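Local structure of synaptonemal complex protein 2 (Mus musculus, 5IWZ) at residues Ala20-Phe26 / Asp55-Glu60; Lys47-Leu53 / Thr93-Leu99. The protein is a major component of the axial and lateral elements of the synaptonemal complex, required for meiotic chromosome synapsis, fertility and SYCP3 insertion. All blocks are in the same frame, centred on the assembly; numbering follows the deposited sequence.

Overall arrangement
Both contacts lie at the N-terminal end of the armadillo-repeat-like domain, in the N-terminal part of this large meiotic protein, and both use helix 49-63. Contact 2 takes the start of that helix against the end of helix 90-97; contact 1 takes its middle turns against the end of helix 13-23. They lie about 16 Å apart, centre to centre, and touch where Leu21 CD1 packs 3.9 Å from Lys52 CB. In contact 2, six of ten touching residues are buried, and leucine and methionine packing dominates, with a glutamine and a water at its margin. Contact 1 is only partly buried, three of eight, and has a larger polar share, two hydrogen bonds from Arg59 to main-chain carbonyls of helix 13-23.

Contact 1 (Ala20-Phe26 / Asp55-Glu60); sequences ALRKNDF and DLICRE
Arg59 hydrogen-bonds to two backbone carbonyls near the C-terminal end of helix 13-23: its NH2 donates to Ala20 O (2.9 Å, 166°) and its NH1 to Leu21 O (2.9 Å, 155°). The pair of bonds ties helix 49-63 to helix 13-23 within the armadillo-repeat-like domain. Both carbonyls lie at the edge of the guanidinium, near its plane. Arg59 reaches them with chi1 and chi2 both t, chi3 near 93°. Glu60 OE1 also binds the guanidinium, through a salt bridge with Arg59 NE (2.8 Å) and a further bond from Arg59 NH2 (3.1 Å); it also pairs with Lys63. Asn24 is the first residue to leave helical backbone angles, with positive phi (phi/psi 52°/41°), while Asp25 OD2 caps the backbone N of Lys27, at the start of the next helix. Segment 55-60 is helical throughout. The closest backbone register is Leu21 to Leu56, CA to CA 5.8 Å. Ala20 CB meets Leu56 CD2 at 3.7 Å. Leu56 (chi1 t, chi2 p) points toward segment 20-26, and Leu21 CD2 lies 3.8 Å from Leu56 CB. Phe26 and Leu56 both reach Ile72 of helix 66-79, and Phe26 CZ stands 4.1 Å from Leu56 CD1.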
# COMPACT_ATOMS: atom_id res chain seq x y z
N ALA A 20 -0.67 13.64 27.56
CA ALA A 20 -1.43 12.54 26.97
C ALA A 20 -1.39 11.30 27.86
O ALA A 20 -2.42 10.65 28.09
CB ALA A 20 -0.87 12.21 25.58
N LEU A 21 -0.19 10.93 28.33
CA LEU A 21 -0.03 9.77 29.20
C LEU A 21 -0.78 9.94 30.52
O LEU A 21 -1.58 9.09 30.92
CB LEU A 21 1.46 9.50 29.47
CG LEU A 21 2.21 8.41 28.72
CD1 LEU A 21 3.60 8.26 29.33
CD2 LEU A 21 1.47 7.06 28.75
N ARG A 22 -0.49 11.03 31.23
CA ARG A 22 -0.97 11.14 32.61
C ARG A 22 -2.40 11.67 32.70
O ARG A 22 -3.16 11.25 33.58
CB ARG A 22 -0.02 12.02 33.41
CG ARG A 22 1.41 11.49 33.47
CD ARG A 22 2.22 12.10 34.62
NE ARG A 22 2.46 11.12 35.67
CZ ARG A 22 3.53 10.33 35.72
NH1 ARG A 22 4.45 10.43 34.77
NH2 ARG A 22 3.67 9.46 36.70
N LYS A 23 -2.79 12.58 31.82
CA LYS A 23 -4.11 13.18 31.91
C LYS A 23 -5.08 12.67 30.85
O LYS A 23 -6.26 13.02 30.90
CB LYS A 23 -3.98 14.70 31.83
CG LYS A 23 -3.17 15.25 33.00
CD LYS A 23 -2.92 16.75 32.85
CE LYS A 23 -2.79 17.45 34.22
NZ LYS A 23 -1.72 16.90 35.08
N ASN A 24 -4.64 11.83 29.91
CA ASN A 24 -5.47 11.46 28.77
C ASN A 24 -5.98 12.73 28.08
O ASN A 24 -7.15 12.83 27.69
CB ASN A 24 -6.62 10.52 29.18
CG ASN A 24 -7.21 9.74 27.99
OD1 ASN A 24 -6.60 9.65 26.93
ND2 ASN A 24 -8.40 9.17 28.19
N ASP A 25 -5.09 13.72 27.97
CA ASP A 25 -5.38 15.00 27.32
C ASP A 25 -4.47 15.16 26.11
O ASP A 25 -3.26 15.39 26.26
CB ASP A 25 -5.20 16.17 28.28
CG ASP A 25 -5.50 17.53 27.62
OD1 ASP A 25 -5.17 18.58 28.21
OD2 ASP A 25 -6.06 17.55 26.51
N PHE A 26 -5.05 15.10 24.92
CA PHE A 26 -4.29 15.17 23.68
C PHE A 26 -4.32 16.56 23.03
O PHE A 26 -3.65 16.76 22.02
CB PHE A 26 -4.81 14.12 22.70
CG PHE A 26 -4.28 12.75 22.97
CD1 PHE A 26 -3.20 12.28 22.24
CD2 PHE A 26 -4.83 11.95 23.96
CE1 PHE A 26 -2.68 11.03 22.49
CE2 PHE A 26 -4.31 10.69 24.22
CZ PHE A 26 -3.24 10.23 23.49
N ASP A 55 4.89 3.41 25.99
CA ASP A 55 3.76 3.27 26.91
C ASP A 55 2.49 3.85 26.30
O ASP A 55 1.43 3.21 26.33
CB ASP A 55 4.08 3.97 28.24
CG ASP A 55 5.12 3.22 29.08
OD1 ASP A 55 5.69 2.21 28.60
OD2 ASP A 55 5.37 3.65 30.23
N LEU A 56 2.57 5.06 25.76
CA LEU A 56 1.37 5.72 25.24
C LEU A 56 0.82 4.99 24.01
O LEU A 56 -0.39 4.74 23.92
CB LEU A 56 1.71 7.18 24.96
CG LEU A 56 0.59 8.07 24.40
CD1 LEU A 56 -0.39 8.15 25.56
CD2 LEU A 56 1.14 9.46 24.05
N ILE A 57 1.68 4.60 23.07
CA ILE A 57 1.19 3.96 21.85
C ILE A 57 0.55 2.60 22.15
O ILE A 57 -0.52 2.28 21.63
CB ILE A 57 2.32 3.85 20.82
CG1 ILE A 57 2.60 5.23 20.20
CG2 ILE A 57 1.98 2.83 19.75
CD1 ILE A 57 3.92 5.27 19.43
N CYS A 58 1.19 1.79 23.01
CA CYS A 58 0.62 0.49 23.37
C CYS A 58 -0.72 0.65 24.08
O CYS A 58 -1.66 -0.13 23.84
CB CYS A 58 1.61 -0.28 24.25
SG CYS A 58 3.10 -0.86 23.37
N ARG A 59 -0.84 1.64 24.96
CA ARG A 59 -2.12 1.87 25.62
C ARG A 59 -3.21 2.23 24.63
O ARG A 59 -4.31 1.66 24.66
CB ARG A 59 -2.00 2.97 26.66
CG ARG A 59 -3.33 3.30 27.30
CD ARG A 59 -3.18 4.50 28.20
NE ARG A 59 -3.50 5.76 27.53
CZ ARG A 59 -3.15 6.95 28.02
NH1 ARG A 59 -2.46 7.00 29.15
NH2 ARG A 59 -3.47 8.08 27.38
N GLU A 60 -2.95 3.20 23.76
CA GLU A 60 -3.96 3.62 22.78
C GLU A 60 -4.30 2.49 21.81
O GLU A 60 -5.47 2.33 21.43
CB GLU A 60 -3.48 4.87 22.03
CG GLU A 60 -3.34 6.09 22.95
CD GLU A 60 -4.63 6.39 23.75
OE1 GLU A 60 -4.60 6.38 25.00
OE2 GLU A 60 -5.69 6.59 23.11

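Contact 2 (Lys47-Leu53 / Thr93-Leu99); sequences KQFLRKL and TMIKQGL
This is a buried helix-helix contact in the armadillo-repeat-like domain, between the first turn of helix 49-63, with the residues leading into it, and the end of helix 90-97. The axes of segments 49-53 and 93-97 approach to 10.7 Å and cross at -69°, with Leu50 and Met94 in closest register (CA to CA 6.4 Å). Leu50 (chi1 t, chi2 p) points toward the partner, its CD2 3.6 Å from Gln97 CB and its CD1 3.8 Å from Leu99 CD1. Met94 SD makes an oblique Met-aromatic contact with Phe49 (3.9 Å to Phe49 CD2). Gly98 (phi 107°) closes helix 90-97 in a Schellman motif, with Leu99 N bonded to Met94 O (2.9 Å) and Gly98 N to Ile95 O (3.1 Å), and is N-cap of helix 99-108. Gln97 NE2 donates to Lys47 O (2.7 Å); water 1 bridges Leu50 N (2.9 Å) and Gln97 OE1 (2.8 Å). One amide thus serves backbone groups beside an apolar interior, while Lys47 NZ and Lys96 NZ, 2.9 Å apart, make an unfavourable like-charge approach.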
# COMPACT_ATOMS: atom_id res chain seq x y z
N LYS A 47 16.07 10.95 28.25
CA LYS A 47 16.44 9.56 28.03
C LYS A 47 15.24 8.63 28.11
O LYS A 47 15.25 7.54 27.51
CB LYS A 47 17.50 9.17 29.07
CG LYS A 47 18.32 7.95 28.75
CD LYS A 47 19.42 8.27 27.76
CE LYS A 47 20.47 7.15 27.71
NZ LYS A 47 21.13 7.09 26.37
N GLN A 48 14.20 9.03 28.84
CA GLN A 48 12.98 8.24 29.00
C GLN A 48 11.90 8.57 27.96
O GLN A 48 10.79 8.06 28.07
CB GLN A 48 12.40 8.45 30.40
CG GLN A 48 13.22 7.83 31.53
CD GLN A 48 14.47 8.63 31.86
OE1 GLN A 48 14.42 9.84 32.04
NE2 GLN A 48 15.61 7.94 31.94
N PHE A 49 12.20 9.43 26.98
CA PHE A 49 11.20 9.80 25.97
C PHE A 49 10.68 8.57 25.23
O PHE A 49 9.47 8.40 25.06
CB PHE A 49 11.79 10.81 24.99
CG PHE A 49 10.79 11.40 24.01
CD1 PHE A 49 9.64 12.03 24.46
CD2 PHE A 49 11.02 11.35 22.65
CE1 PHE A 49 8.72 12.57 23.57
CE2 PHE A 49 10.11 11.90 21.75
CZ PHE A 49 8.96 12.52 22.22
N LEU A 50 11.59 7.68 24.79
CA LEU A 50 11.16 6.50 24.04
C LEU A 50 10.24 5.61 24.87
O LEU A 50 9.24 5.09 24.36
CB LEU A 50 12.39 5.72 23.56
CG LEU A 50 12.10 4.40 22.83
CD1 LEU A 50 11.21 4.61 21.58
CD2 LEU A 50 13.40 3.65 22.44
N ARG A 51 10.58 5.39 26.14
CA ARG A 51 9.73 4.61 27.03
C ARG A 51 8.32 5.19 27.12
O ARG A 51 7.34 4.45 27.13
CB ARG A 51 10.34 4.53 28.43
CG ARG A 51 9.39 3.97 29.48
CD ARG A 51 9.28 4.89 30.70
NE ARG A 51 8.14 4.52 31.54
CZ ARG A 51 8.23 3.87 32.70
NH1 ARG A 51 9.41 3.49 33.17
NH2 ARG A 51 7.13 3.58 33.39
N LYS A 52 8.22 6.52 27.23
CA LYS A 52 6.90 7.16 27.31
C LYS A 52 6.13 6.99 26.00
O LYS A 52 4.93 6.72 26.02
CB LYS A 52 7.05 8.64 27.65
CG LYS A 52 7.60 8.96 29.04
CD LYS A 52 7.92 10.44 29.11
CE LYS A 52 8.47 10.83 30.46
NZ LYS A 52 8.71 12.31 30.51
N LEU A 53 6.81 7.17 24.86
CA LEU A 53 6.20 6.88 23.56
C LEU A 53 5.66 5.46 23.51
O LEU A 53 4.52 5.22 23.10
CB LEU A 53 7.22 7.08 22.44
CG LEU A 53 7.22 8.32 21.56
CD1 LEU A 53 6.51 9.50 22.21
CD2 LEU A 53 8.65 8.68 21.18
N THR A 93 19.70 8.38 18.96
CA THR A 93 19.67 7.88 20.33
C THR A 93 18.51 6.92 20.55
O THR A 93 18.66 5.90 21.23
CB THR A 93 19.57 9.05 21.30
OG1 THR A 93 20.62 9.98 21.02
CG2 THR A 93 19.70 8.56 22.73
N MET A 94 17.34 7.21 19.98
CA MET A 94 16.22 6.30 20.15
C MET A 94 16.47 4.99 19.40
O MET A 94 16.10 3.92 19.88
CB MET A 94 14.92 6.96 19.71
CG MET A 94 14.45 8.01 20.71
SD MET A 94 12.76 8.60 20.44
CE MET A 94 12.96 9.51 18.92
N ILE A 95 17.11 5.07 18.23
CA ILE A 95 17.51 3.85 17.52
C ILE A 95 18.44 3.03 18.40
O ILE A 95 18.27 1.81 18.53
CB ILE A 95 18.16 4.19 16.17
CG1 ILE A 95 17.13 4.72 15.19
CG2 ILE A 95 18.84 2.97 15.58
CD1 ILE A 95 17.78 5.34 14.00
N LYS A 96 19.41 3.69 19.04
CA LYS A 96 20.31 2.99 19.94
C LYS A 96 19.60 2.49 21.19
O LYS A 96 20.07 1.52 21.81
CB LYS A 96 21.50 3.90 20.31
CG LYS A 96 21.33 4.71 21.59
CD LYS A 96 22.66 5.27 22.13
CE LYS A 96 22.47 5.94 23.50
NZ LYS A 96 21.91 5.01 24.52
N GLN A 97 18.48 3.10 21.58
CA GLN A 97 17.69 2.61 22.71
C GLN A 97 16.72 1.51 22.31
O GLN A 97 16.06 0.94 23.19
CB GLN A 97 16.92 3.77 23.35
CG GLN A 97 17.78 4.76 24.12
CD GLN A 97 16.97 5.92 24.68
OE1 GLN A 97 16.57 6.83 23.94
NE2 GLN A 97 16.71 5.90 25.99
N GLY A 98 16.61 1.20 21.02
CA GLY A 98 15.82 0.08 20.54
C GLY A 98 14.53 0.46 19.86
O GLY A 98 13.56 -0.31 19.89
N LEU A 99 14.49 1.64 19.23
CA LEU A 99 13.24 2.15 18.66
C LEU A 99 12.66 1.20 17.61
O LEU A 99 11.44 1.00 17.55
CB LEU A 99 13.46 3.54 18.05
CG LEU A 99 12.40 4.09 17.09
CD1 LEU A 99 11.02 4.22 17.78
CD2 LEU A 99 12.86 5.42 16.52
O HOH W 1 14.39 8.43 24.83